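Local coordinates for putative pachytene checkpoint protein 2 (Caenorhabditis elegans, PDB 4XGU), which hydrolyses ATP as a AAA+ protein remodeller of the PCH2 subfamily and probably acts in chromosome recombination during meiosis, at residues 170-175 against 312-317; 246-251 against 294-299. One frame throughout, in Å; residues are numbered along the deposited sequence.

Interaction 1: residues 170-175 against 312-317; sequences NVNRLI and RADIVK
The carboxylate of Asp-314 turns back into the bend at residues 172-174 and faces three consecutive backbone N-H groups, of which that of Asn-172 is the well-formed donor. Asn-172 N gives a fairly straight bond, 2.7 Å to Asp-314 OD1, arriving on the syn side and 18° out of the carboxylate plane. Asp-314 OD2 has Leu-174 N as a weak donor at 3.3 Å, and Arg-173 N close by in a bent contact too short to be taken at face value. Arg-173 adopts a left-handed backbone conformation, a bend consistent with the amides of 172-174 gathering about one carboxylate. Around a buried acid, they would be expected to favour its negative form. With Asp-314 CG anti to the carbonyl carbon (chi1 -83°), the carboxylate lies beside its own backbone N, and both face residues 172-174. That N bonds to Leu-174 O at 2.9 Å, so Asp-314 is held through main chain and side chain alike.

The side chain of Asn-172 crosses that of Asp-314, their flat groups 24° apart, and its ND2 makes a weak bond to Ala-313 O (3.3 Å), while OD1 has a weak partner in Arg-288. Beyond the polar group, Leu-174 CD2 rests on Ala-313 CB (3.8 Å). Ile-175 and Ile-315 lie side by side, CG1 of the former against CG2 of the latter at 3.9 Å. Helix 145-161 packs on these isoleucines, with Val-153 on Ile-175 and Tyr-152 on Ile-315. Arg-173 NE hydrogen-bonds to Arg-288 O, and Arg-312 forms a salt bridge with Asp-285. The contact lies where the chain leads into two parallel neighbours, strand 174-178, which runs into the predicted P-loop, and strand 315-318, an outermost strand of the AAA+ core sheet within the chain.

Interaction 2: residues 246-251 against 294-299; sequences MVFVLI and LILCTS
Five backbone hydrogen bonds tie strand 246-251 to strand 294-299, alternating in direction as parallel pairing requires. Val-247 O accepts from Leu-294 N, Leu-294 O from Val-249 N, Val-249 O from Leu-296 N at 2.6 Å, Leu-296 O from Ile-251 N, and Ile-251 O from Thr-298 N at 3.1 Å. CA-H...O contacts reinforce them, as between Phe-248 CA and Leu-294 O (3.2 Å). The N-to-C directions of the two short strands differ by 16°. These are adjacent central strands of the AAA+ alpha/beta core, joined by a beta-alpha-beta crossover that includes helix 275-288; the first ends just before Asp-252, in the region of the Walker B motif of this family. Near the end of the second, Thr-298 OG1 makes a weak hydrogen bond to Lys-185 of the predicted P-loop, while its CG2 sits 3.3 Å from Ile-251 O.

Side chains pack on both faces. On one, Phe-248 and Leu-294 run side by side, with ring atom CE2 3.6 Å from Leu-294 CD2. Leu-296 approaches the Phe-248 side chain at a slant and brings CD1 to the ring edge, in plane, 3.7 Å from Phe-248 CD2. Helix 185-199 covers this face, through Ala-193 and Leu-196 on Phe-248 and Leu-192 on Leu-296. On the other, Ile-295 CG2, anti to its carbonyl carbon, meets Val-249 CB at 3.6 Å, and Ile-251 CD1 touches Cys-297 SG at 4.1 Å.

Both interactions belong to one sheet, with centres 11 Å apart, and along the chain interaction 2 is nested within the loop that interaction 1 closes. Strands 174-178 and 293-299 are direct neighbours: Ile-175 N lies 3.1 Å from Ile-295 O and Ile-175 O lies 2.9 Å from Cys-297 N, both probable hydrogen bonds. Leu-174 CD1 also packs on Ile-295 CD1 at 3.5 Å. The four strands run in the order 245-251, 293-299, 174-178, 315-318, all parallel. Their distances from the nucleotide differ: the side chain of Thr-298 in interaction 2 comes within about 4 Å of bound ADP, that of Ile-175 in interaction 1 within about 12 Å.

Interaction 1: residues 170-175 against 312-317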
loop_
_atom_site.group_PDB
_atom_site.type_symbol
_atom_site.label_atom_id
_atom_site.label_comp_id
_atom_site.label_asym_id
_atom_site.label_seq_id
_atom_site.Cartn_x
_atom_site.Cartn_y
_atom_site.Cartn_z
ATOM N N ASN B 170 -15.064 35.918 4.496
ATOM C CA ASN B 170 -14.607 34.602 4.926
ATOM C C ASN B 170 -14.037 34.591 6.343
ATOM O O ASN B 170 -12.943 35.095 6.592
ATOM C CB ASN B 170 -13.568 34.068 3.940
ATOM C CG ASN B 170 -12.995 32.734 4.360
ATOM O OD1 ASN B 170 -13.662 31.703 4.275
ATOM N ND2 ASN B 170 -11.745 32.743 4.807
ATOM N N VAL B 171 -14.794 34.010 7.269
ATOM C CA VAL B 171 -14.359 33.870 8.653
ATOM C C VAL B 171 -14.451 32.404 9.072
ATOM O O VAL B 171 -15.545 31.881 9.288
ATOM C CB VAL B 171 -15.202 34.741 9.605
ATOM C CG1 VAL B 171 -14.755 34.547 11.044
ATOM C CG2 VAL B 171 -15.108 36.206 9.210
ATOM N N ASN B 172 -13.301 31.747 9.182
ATOM C CA ASN B 172 -13.258 30.312 9.446
ATOM C C ASN B 172 -13.518 29.936 10.901
ATOM O O ASN B 172 -13.923 28.810 11.187
ATOM C CB ASN B 172 -11.905 29.738 9.018
ATOM C CG ASN B 172 -11.808 29.520 7.522
ATOM O OD1 ASN B 172 -12.807 29.247 6.856
ATOM N ND2 ASN B 172 -10.599 29.632 6.986
ATOM N N ARG B 173 -13.269 30.879 11.808
ATOM C CA ARG B 173 -13.407 30.665 13.251
ATOM C C ARG B 173 -12.438 29.612 13.777
ATOM O O ARG B 173 -12.630 29.073 14.866
ATOM C CB ARG B 173 -14.842 30.267 13.614
ATOM C CG ARG B 173 -15.543 31.251 14.530
ATOM C CD ARG B 173 -16.455 32.186 13.762
ATOM N NE ARG B 173 -17.622 31.494 13.225
ATOM C CZ ARG B 173 -18.579 32.088 12.519
ATOM N NH1 ARG B 173 -18.505 33.389 12.269
ATOM N NH2 ARG B 173 -19.607 31.384 12.064
ATOM N N LEU B 174 -11.397 29.323 13.003
ATOM C CA LEU B 174 -10.361 28.386 13.427
ATOM C C LEU B 174 -9.014 29.092 13.444
ATOM O O LEU B 174 -8.736 29.929 12.589
ATOM C CB LEU B 174 -10.322 27.160 12.503
ATOM C CG LEU B 174 -9.466 25.949 12.905
ATOM C CD1 LEU B 174 -10.050 24.668 12.334
ATOM C CD2 LEU B 174 -8.022 26.097 12.448
ATOM N N ILE B 175 -8.177 28.756 14.417
ATOM C CA ILE B 175 -6.828 29.305 14.477
ATOM C C ILE B 175 -5.817 28.193 14.761
ATOM O O ILE B 175 -6.079 27.295 15.560
ATOM C CB ILE B 175 -6.719 30.411 15.543
ATOM C CG1 ILE B 175 -5.260 30.802 15.768
ATOM C CG2 ILE B 175 -7.355 29.960 16.844
ATOM C CD1 ILE B 175 -5.039 31.671 16.982
ATOM N N ARG B 312 -8.217 25.281 6.395
ATOM C CA ARG B 312 -9.363 25.574 7.251
ATOM C C ARG B 312 -9.079 26.690 8.249
ATOM O O ARG B 312 -9.989 27.192 8.903
ATOM C CB ARG B 312 -9.802 24.315 8.004
ATOM C CG ARG B 312 -10.932 23.558 7.331
ATOM C CD ARG B 312 -11.399 22.364 8.150
ATOM N NE ARG B 312 -12.514 21.684 7.499
ATOM C CZ ARG B 312 -12.372 20.802 6.516
ATOM N NH1 ARG B 312 -11.162 20.495 6.073
ATOM N NH2 ARG B 312 -13.438 20.228 5.972
ATOM N N ALA B 313 -7.814 27.074 8.361
ATOM C CA ALA B 313 -7.411 28.047 9.365
ATOM C C ALA B 313 -7.605 29.483 8.889
ATOM O O ALA B 313 -7.343 29.805 7.731
ATOM C CB ALA B 313 -5.958 27.819 9.763
ATOM N N ASP B 314 -8.076 30.339 9.792
ATOM C CA ASP B 314 -8.113 31.777 9.548
ATOM C C ASP B 314 -6.696 32.319 9.499
ATOM O O ASP B 314 -6.340 33.097 8.613
ATOM C CB ASP B 314 -8.903 32.503 10.638
ATOM C CG ASP B 314 -10.396 32.474 10.399
ATOM O OD1 ASP B 314 -10.824 32.742 9.255
ATOM O OD2 ASP B 314 -11.142 32.184 11.356
ATOM N N ILE B 315 -5.892 31.899 10.470
ATOM C CA ILE B 315 -4.512 32.342 10.575
ATOM C C ILE B 315 -3.625 31.223 11.115
ATOM O O ILE B 315 -4.007 30.501 12.036
ATOM C CB ILE B 315 -4.396 33.585 11.478
ATOM C CG1 ILE B 315 -2.937 34.017 11.624
ATOM C CG2 ILE B 315 -5.023 33.324 12.845
ATOM C CD1 ILE B 315 -2.748 35.235 12.498
ATOM N N VAL B 316 -2.448 31.070 10.516
ATOM C CA VAL B 316 -1.471 30.097 10.983
ATOM C C VAL B 316 -0.231 30.818 11.491
ATOM O O VAL B 316 0.464 31.486 10.724
ATOM C CB VAL B 316 -1.070 29.115 9.874
ATOM C CG1 VAL B 316 -0.004 28.158 10.380
ATOM C CG2 VAL B 316 -2.286 28.350 9.376
ATOM N N LYS B 317 0.037 30.689 12.787
ATOM C CA LYS B 317 1.184 31.344 13.402
ATOM C C LYS B 317 2.257 30.348 13.821
ATOM O O LYS B 317 1.974 29.368 14.513
ATOM C CB LYS B 317 0.744 32.165 14.614
ATOM C CG LYS B 317 0.452 33.618 14.301
ATOM C CD LYS B 317 1.707 34.331 13.821
ATOM C CE LYS B 317 1.414 35.775 13.452
ATOM N NZ LYS B 317 2.641 36.496 13.013
#

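Interaction 2: residues 246-251 against 294-299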
loop_
_atom_site.group_PDB
_atom_site.type_symbol
_atom_site.label_atom_id
_atom_site.label_comp_id
_atom_site.label_asym_id
_atom_site.label_seq_id
_atom_site.Cartn_x
_atom_site.Cartn_y
_atom_site.Cartn_z
ATOM N N MET B 246 -20.070 31.919 24.816
ATOM C CA MET B 246 -19.050 31.565 23.841
ATOM C C MET B 246 -18.271 30.345 24.304
ATOM O O MET B 246 -17.935 30.218 25.484
ATOM C CB MET B 246 -18.108 32.746 23.572
ATOM C CG MET B 246 -17.217 33.151 24.733
ATOM S SD MET B 246 -16.344 34.704 24.420
ATOM C CE MET B 246 -15.711 34.422 22.768
ATOM N N VAL B 247 -18.007 29.433 23.373
ATOM C CA VAL B 247 -17.276 28.217 23.695
ATOM C C VAL B 247 -15.930 28.194 22.970
ATOM O O VAL B 247 -15.808 28.629 21.823
ATOM C CB VAL B 247 -18.107 26.946 23.357
ATOM C CG1 VAL B 247 -19.578 27.181 23.676
ATOM C CG2 VAL B 247 -17.945 26.538 21.909
ATOM N N PHE B 248 -14.907 27.723 23.673
ATOM C CA PHE B 248 -13.573 27.604 23.106
ATOM C C PHE B 248 -13.192 26.139 22.998
ATOM O O PHE B 248 -13.342 25.383 23.957
ATOM C CB PHE B 248 -12.545 28.347 23.959
ATOM C CG PHE B 248 -12.650 29.841 23.879
ATOM C CD1 PHE B 248 -13.490 30.538 24.732
ATOM C CD2 PHE B 248 -11.896 30.552 22.963
ATOM C CE1 PHE B 248 -13.584 31.917 24.666
ATOM C CE2 PHE B 248 -11.984 31.930 22.890
ATOM C CZ PHE B 248 -12.829 32.614 23.744
ATOM N N VAL B 249 -12.699 25.732 21.836
ATOM C CA VAL B 249 -12.254 24.358 21.673
ATOM C C VAL B 249 -10.761 24.310 21.402
ATOM O O VAL B 249 -10.292 24.769 20.361
ATOM C CB VAL B 249 -13.003 23.650 20.539
ATOM C CG1 VAL B 249 -12.463 22.242 20.351
ATOM C CG2 VAL B 249 -14.495 23.620 20.831
ATOM N N LEU B 250 -10.016 23.762 22.355
ATOM C CA LEU B 250 -8.579 23.599 22.198
ATOM C C LEU B 250 -8.249 22.162 21.809
ATOM O O LEU B 250 -8.776 21.215 22.393
ATOM C CB LEU B 250 -7.848 23.982 23.486
ATOM C CG LEU B 250 -6.336 23.751 23.483
ATOM C CD1 LEU B 250 -5.678 24.573 22.389
ATOM C CD2 LEU B 250 -5.735 24.081 24.837
ATOM N N ILE B 251 -7.383 22.008 20.814
ATOM C CA ILE B 251 -6.965 20.690 20.355
ATOM C C ILE B 251 -5.438 20.591 20.345
ATOM O O ILE B 251 -4.766 21.289 19.587
ATOM C CB ILE B 251 -7.524 20.388 18.952
ATOM C CG1 ILE B 251 -9.054 20.434 18.976
ATOM C CG2 ILE B 251 -7.039 19.035 18.460
ATOM C CD1 ILE B 251 -9.690 20.518 17.612
ATOM N N LEU B 294 -15.311 29.307 19.020
ATOM C CA LEU B 294 -13.961 29.550 18.535
ATOM C C LEU B 294 -13.075 28.340 18.809
ATOM O O LEU B 294 -12.958 27.898 19.952
ATOM C CB LEU B 294 -13.383 30.797 19.197
ATOM C CG LEU B 294 -12.117 31.365 18.573
ATOM C CD1 LEU B 294 -12.373 31.681 17.115
ATOM C CD2 LEU B 294 -11.696 32.607 19.327
ATOM N N ILE B 295 -12.453 27.801 17.766
ATOM C CA ILE B 295 -11.638 26.601 17.931
ATOM C C ILE B 295 -10.152 26.890 17.716
ATOM O O ILE B 295 -9.763 27.548 16.749
ATOM C CB ILE B 295 -12.104 25.475 16.985
ATOM C CG1 ILE B 295 -12.062 25.928 15.530
ATOM C CG2 ILE B 295 -13.527 25.064 17.317
ATOM C CD1 ILE B 295 -12.773 24.982 14.586
ATOM N N LEU B 296 -9.328 26.408 18.641
ATOM C CA LEU B 296 -7.893 26.668 18.606
ATOM C C LEU B 296 -7.103 25.367 18.526
ATOM O O LEU B 296 -7.360 24.430 19.279
ATOM C CB LEU B 296 -7.456 27.467 19.837
ATOM C CG LEU B 296 -8.128 28.814 20.117
ATOM C CD1 LEU B 296 -9.377 28.651 20.970
ATOM C CD2 LEU B 296 -7.147 29.759 20.781
ATOM N N CYS B 297 -6.139 25.318 17.614
ATOM C CA CYS B 297 -5.336 24.117 17.410
ATOM C C CYS B 297 -3.847 24.394 17.602
ATOM O O CYS B 297 -3.365 25.488 17.311
ATOM C CB CYS B 297 -5.583 23.549 16.012
ATOM S SG CYS B 297 -7.313 23.180 15.651
ATOM N N THR B 298 -3.124 23.395 18.093
ATOM C CA THR B 298 -1.678 23.500 18.221
ATOM C C THR B 298 -1.013 22.251 17.649
ATOM O O THR B 298 -1.484 21.138 17.866
ATOM C CB THR B 298 -1.244 23.705 19.690
ATOM O OG1 THR B 298 0.176 23.546 19.801
ATOM C CG2 THR B 298 -1.923 22.700 20.598
ATOM N N SER B 299 0.070 22.442 16.904
ATOM C CA SER B 299 0.799 21.320 16.320
ATOM C C SER B 299 2.266 21.336 16.752
ATOM O O SER B 299 3.011 22.253 16.414
ATOM C CB SER B 299 0.696 21.351 14.795
ATOM O OG SER B 299 1.327 20.223 14.217
#